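Local coordinates for protein putative oxidoreductase (Bacteroides fragilis NCTC 9343, PDB 3FHL) that probably acts as a nucleotide-dependent oxidoreductase of the Gfo/Idh/MocA family, built around an NAD-binding Rossmann domain, at residues V93-F98 / S120-R125. Sequence-based numbering, arbitrary orientation.
Sequences VVEKPF and SVYQNR
Val121 places CG1 anti to its backbone N (chi1 172°) and CG2 beside that N, and Phe98 likewise has CG anti to its own N (chi1 175°), which together set the CG2 methyl over one face of the phenyl ring, 4.0 Å from the Phe98 centroid. The other methyl, Val121 CG1, packs against Lys96 CG, the two side chains crossing at about a right angle. Helix 328-347 also meets Phe98, through Ala328 and Ile331. The two strands pair in parallel sense: Val94 N donates to Ser120 O at 2.8 Å in a nearly straight bond, and Tyr122 N donates to Val94 O at 2.9 Å. Val94 O takes in addition a CA-H...O contact from Val121. These bonds join strands 91-95 and 119-122, the last two of the parallel Rossmann sheet, linked through helix 102-115 as a beta-alpha-beta crossover.

On the face bearing Val93 and Ser120, Val93 CG2 rests 4.0 Å from Ser120 CB, and Ser120 OG shares a hydrogen bond with Thr326 OG1. Further along this face, Glu95 and Tyr122 extend side by side, with the carboxylate plane turned 32° from the ring and Glu95 OE2 approaching Tyr122 CD2 obliquely. Glu95 OE2 is hydrogen-bonded to His21 NE2, and the His21 ring also meets Tyr122.

Past Glu95 and Tyr122 the two segments part, and waters replace the direct backbone hydrogen bonds. The peptide before Pro97 is cis, and Phe98 beyond it returns to Val121. One water accepts from Lys96 N and donates to Tyr122 O, bridging the backbones where they diverge. Lys96 CD passes 3.8 Å from Tyr122 O, and a bend at the following CG-CD bond turns NZ toward a second water, which donates to Gln123 OE1 at 2.6 Å, while Ser181 supplies another partner for the ammonium group.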
ATOM      1  N   VAL C  93     -30.340   7.005 -17.781  1.00 34.81           N
ATOM      2  CA  VAL C  93     -29.026   6.516 -17.341  1.00 35.12           C
ATOM      3  C   VAL C  93     -27.931   7.254 -18.112  1.00 34.58           C
ATOM      4  O   VAL C  93     -27.979   7.330 -19.343  1.00 30.94           O
ATOM      5  CB  VAL C  93     -28.895   4.982 -17.536  1.00 30.00           C
ATOM      6  CG1 VAL C  93     -27.428   4.508 -17.412  1.00 37.55           C
ATOM      7  CG2 VAL C  93     -29.739   4.280 -16.514  1.00 31.35           C
ATOM      8  N   VAL C  94     -26.955   7.812 -17.390  1.00 33.20           N
ATOM      9  CA  VAL C  94     -25.778   8.389 -18.040  1.00 33.79           C
ATOM     10  C   VAL C  94     -24.523   7.590 -17.693  1.00 35.81           C
ATOM     11  O   VAL C  94     -24.292   7.223 -16.538  1.00 31.16           O
ATOM     12  CB  VAL C  94     -25.517   9.870 -17.667  1.00 31.85           C
ATOM     13  CG1 VAL C  94     -24.646  10.551 -18.740  1.00 36.19           C
ATOM     14  CG2 VAL C  94     -26.814  10.637 -17.486  1.00 37.00           C
ATOM     15  N   GLU C  95     -23.726   7.322 -18.715  1.00 35.49           N
ATOM     16  CA  GLU C  95     -22.393   6.781 -18.516  1.00 39.33           C
ATOM     17  C   GLU C  95     -21.432   7.861 -18.076  1.00 33.96           C
ATOM     18  O   GLU C  95     -21.616   9.042 -18.401  1.00 38.44           O
ATOM     19  CB  GLU C  95     -21.887   6.167 -19.801  1.00 34.32           C
ATOM     20  CG  GLU C  95     -22.292   4.735 -19.935  1.00 42.30           C
ATOM     21  CD  GLU C  95     -21.372   3.959 -20.836  1.00 45.97           C
ATOM     22  OE1 GLU C  95     -20.862   4.537 -21.822  1.00 46.41           O
ATOM     23  OE2 GLU C  95     -21.171   2.752 -20.567  1.00 46.29           O
ATOM     24  N   LYS C  96     -20.407   7.449 -17.333  1.00 37.62           N
ATOM     25  CA  LYS C  96     -19.258   8.307 -17.043  1.00 38.25           C
ATOM     26  C   LYS C  96     -18.521   8.631 -18.341  1.00 39.36           C
ATOM     27  O   LYS C  96     -18.317   7.740 -19.171  1.00 40.52           O
ATOM     28  CB  LYS C  96     -18.306   7.621 -16.069  1.00 34.32           C
ATOM     29  CG  LYS C  96     -18.848   7.513 -14.650  1.00 32.33           C
ATOM     30  CD  LYS C  96     -18.225   6.327 -13.924  1.00 39.95           C
ATOM     31  CE  LYS C  96     -16.708   6.452 -13.836  1.00 42.89           C
ATOM     32  NZ  LYS C  96     -16.103   5.230 -13.212  1.00 46.83           N
ATOM     33  N   PRO C  97     -18.121   9.903 -18.523  1.00 41.52           N
ATOM     34  CA  PRO C  97     -18.296  11.034 -17.602  1.00 42.21           C
ATOM     35  C   PRO C  97     -19.715  11.605 -17.636  1.00 42.00           C
ATOM     36  O   PRO C  97     -20.249  11.884 -18.715  1.00 40.98           O
ATOM     37  CB  PRO C  97     -17.281  12.074 -18.108  1.00 38.86           C
ATOM     38  CG  PRO C  97     -16.561  11.424 -19.273  1.00 42.45           C
ATOM     39  CD  PRO C  97     -17.424  10.315 -19.749  1.00 42.81           C
ATOM     40  N   PHE C  98     -20.312  11.729 -16.451  1.00 36.64           N
ATOM     41  CA  PHE C  98     -21.666  12.258 -16.263  1.00 37.81           C
ATOM     42  C   PHE C  98     -21.824  13.596 -16.984  1.00 42.61           C
ATOM     43  O   PHE C  98     -22.633  13.710 -17.906  1.00 42.27           O
ATOM     44  CB  PHE C  98     -21.955  12.361 -14.752  1.00 33.18           C
ATOM     45  CG  PHE C  98     -23.282  12.999 -14.384  1.00 37.99           C
ATOM     46  CD1 PHE C  98     -24.440  12.784 -15.132  1.00 37.50           C
ATOM     47  CD2 PHE C  98     -23.373  13.783 -13.238  1.00 37.32           C
ATOM     48  CE1 PHE C  98     -25.641  13.377 -14.765  1.00 36.04           C
ATOM     49  CE2 PHE C  98     -24.571  14.363 -12.859  1.00 35.63           C
ATOM     50  CZ  PHE C  98     -25.704  14.168 -13.620  1.00 31.87           C
ATOM     51  N   SER C 120     -29.766   8.359 -13.171  1.00 34.05           N
ATOM     52  CA  SER C 120     -28.771   7.398 -12.701  1.00 32.65           C
ATOM     53  C   SER C 120     -27.447   7.583 -13.436  1.00 32.58           C
ATOM     54  O   SER C 120     -27.433   7.944 -14.616  1.00 28.91           O
ATOM     55  CB  SER C 120     -29.292   5.968 -12.926  1.00 36.06           C
ATOM     56  OG  SER C 120     -28.319   4.972 -12.625  1.00 31.04           O
ATOM     57  N   VAL C 121     -26.333   7.349 -12.732  1.00 32.91           N
ATOM     58  CA  VAL C 121     -25.035   7.236 -13.389  1.00 29.86           C
ATOM     59  C   VAL C 121     -24.535   5.796 -13.292  1.00 29.55           C
ATOM     60  O   VAL C 121     -24.535   5.207 -12.212  1.00 35.20           O
ATOM     61  CB  VAL C 121     -24.003   8.275 -12.875  1.00 32.61           C
ATOM     62  CG1 VAL C 121     -22.606   7.999 -13.450  1.00 28.69           C
ATOM     63  CG2 VAL C 121     -24.425   9.676 -13.300  1.00 30.73           C
ATOM     64  N   TYR C 122     -24.153   5.235 -14.436  1.00 30.80           N
ATOM     65  CA  TYR C 122     -23.689   3.847 -14.537  1.00 28.66           C
ATOM     66  C   TYR C 122     -22.342   3.639 -13.836  1.00 30.89           C
ATOM     67  O   TYR C 122     -21.305   4.101 -14.313  1.00 34.26           O
ATOM     68  CB  TYR C 122     -23.570   3.442 -16.004  1.00 31.55           C
ATOM     69  CG  TYR C 122     -23.311   1.967 -16.220  1.00 28.15           C
ATOM     70  CD1 TYR C 122     -24.234   1.007 -15.801  1.00 30.39           C
ATOM     71  CD2 TYR C 122     -22.161   1.535 -16.867  1.00 33.76           C
ATOM     72  CE1 TYR C 122     -24.016  -0.347 -16.009  1.00 32.75           C
ATOM     73  CE2 TYR C 122     -21.931   0.192 -17.080  1.00 30.72           C
ATOM     74  CZ  TYR C 122     -22.864  -0.743 -16.655  1.00 29.46           C
ATOM     75  OH  TYR C 122     -22.627  -2.076 -16.858  1.00 30.03           O
ATOM     76  N   GLN C 123     -22.371   2.943 -12.706  1.00 32.06           N
ATOM     77  CA  GLN C 123     -21.152   2.566 -11.986  1.00 33.64           C
ATOM     78  C   GLN C 123     -21.213   1.071 -11.715  1.00 31.26           C
ATOM     79  O   GLN C 123     -21.675   0.630 -10.662  1.00 32.08           O
ATOM     80  CB  GLN C 123     -21.012   3.376 -10.682  1.00 33.07           C
ATOM     81  CG  GLN C 123     -21.043   4.901 -10.890  1.00 37.61           C
ATOM     82  CD  GLN C 123     -20.416   5.675  -9.752  1.00 43.20           C
ATOM     83  OE1 GLN C 123     -19.205   5.632  -9.558  1.00 44.95           O
ATOM     84  NE2 GLN C 123     -21.235   6.412  -9.006  1.00 38.17           N
ATOM     85  N   ASN C 124     -20.739   0.281 -12.675  1.00 28.16           N
ATOM     86  CA  ASN C 124     -20.961  -1.158 -12.647  1.00 28.55           C
ATOM     87  C   ASN C 124     -20.092  -1.989 -11.713  1.00 30.84           C
ATOM     88  O   ASN C 124     -20.436  -3.138 -11.415  1.00 25.79           O
ATOM     89  CB  ASN C 124     -20.875  -1.747 -14.053  1.00 31.58           C
ATOM     90  CG  ASN C 124     -19.541  -1.499 -14.729  1.00 38.34           C
ATOM     91  OD1 ASN C 124     -18.681  -0.776 -14.243  1.00 41.65           O
ATOM     92  ND2 ASN C 124     -19.378  -2.096 -15.883  1.00 42.21           N
ATOM     93  N   ARG C 125     -18.981  -1.422 -11.246  1.00 29.98           N
ATOM     94  CA  ARG C 125     -18.059  -2.192 -10.416  1.00 29.54           C
ATOM     95  C   ARG C 125     -18.560  -2.404  -8.996  1.00 26.08           C
ATOM     96  O   ARG C 125     -17.949  -3.134  -8.213  1.00 27.16           O
ATOM     97  CB  ARG C 125     -16.635  -1.632 -10.481  1.00 28.69           C
ATOM     98  CG  ARG C 125     -15.981  -1.898 -11.855  1.00 27.86           C
ATOM     99  CD  ARG C 125     -14.479  -1.742 -11.801  1.00 31.32           C
ATOM    100  NE  ARG C 125     -13.849  -1.917 -13.111  1.00 30.52           N
ATOM    101  CZ  ARG C 125     -13.483  -3.089 -13.631  1.00 40.65           C
ATOM    102  NH1 ARG C 125     -13.692  -4.229 -12.968  1.00 32.08           N
ATOM    103  NH2 ARG C 125     -12.912  -3.116 -14.829  1.00 38.16           N
TER
HETATM  104  O   HOH W   1     -20.199   4.750 -16.662  1.00 39.93           O
HETATM  105  O   HOH W   2     -17.464   4.192 -10.924  1.00 45.86           O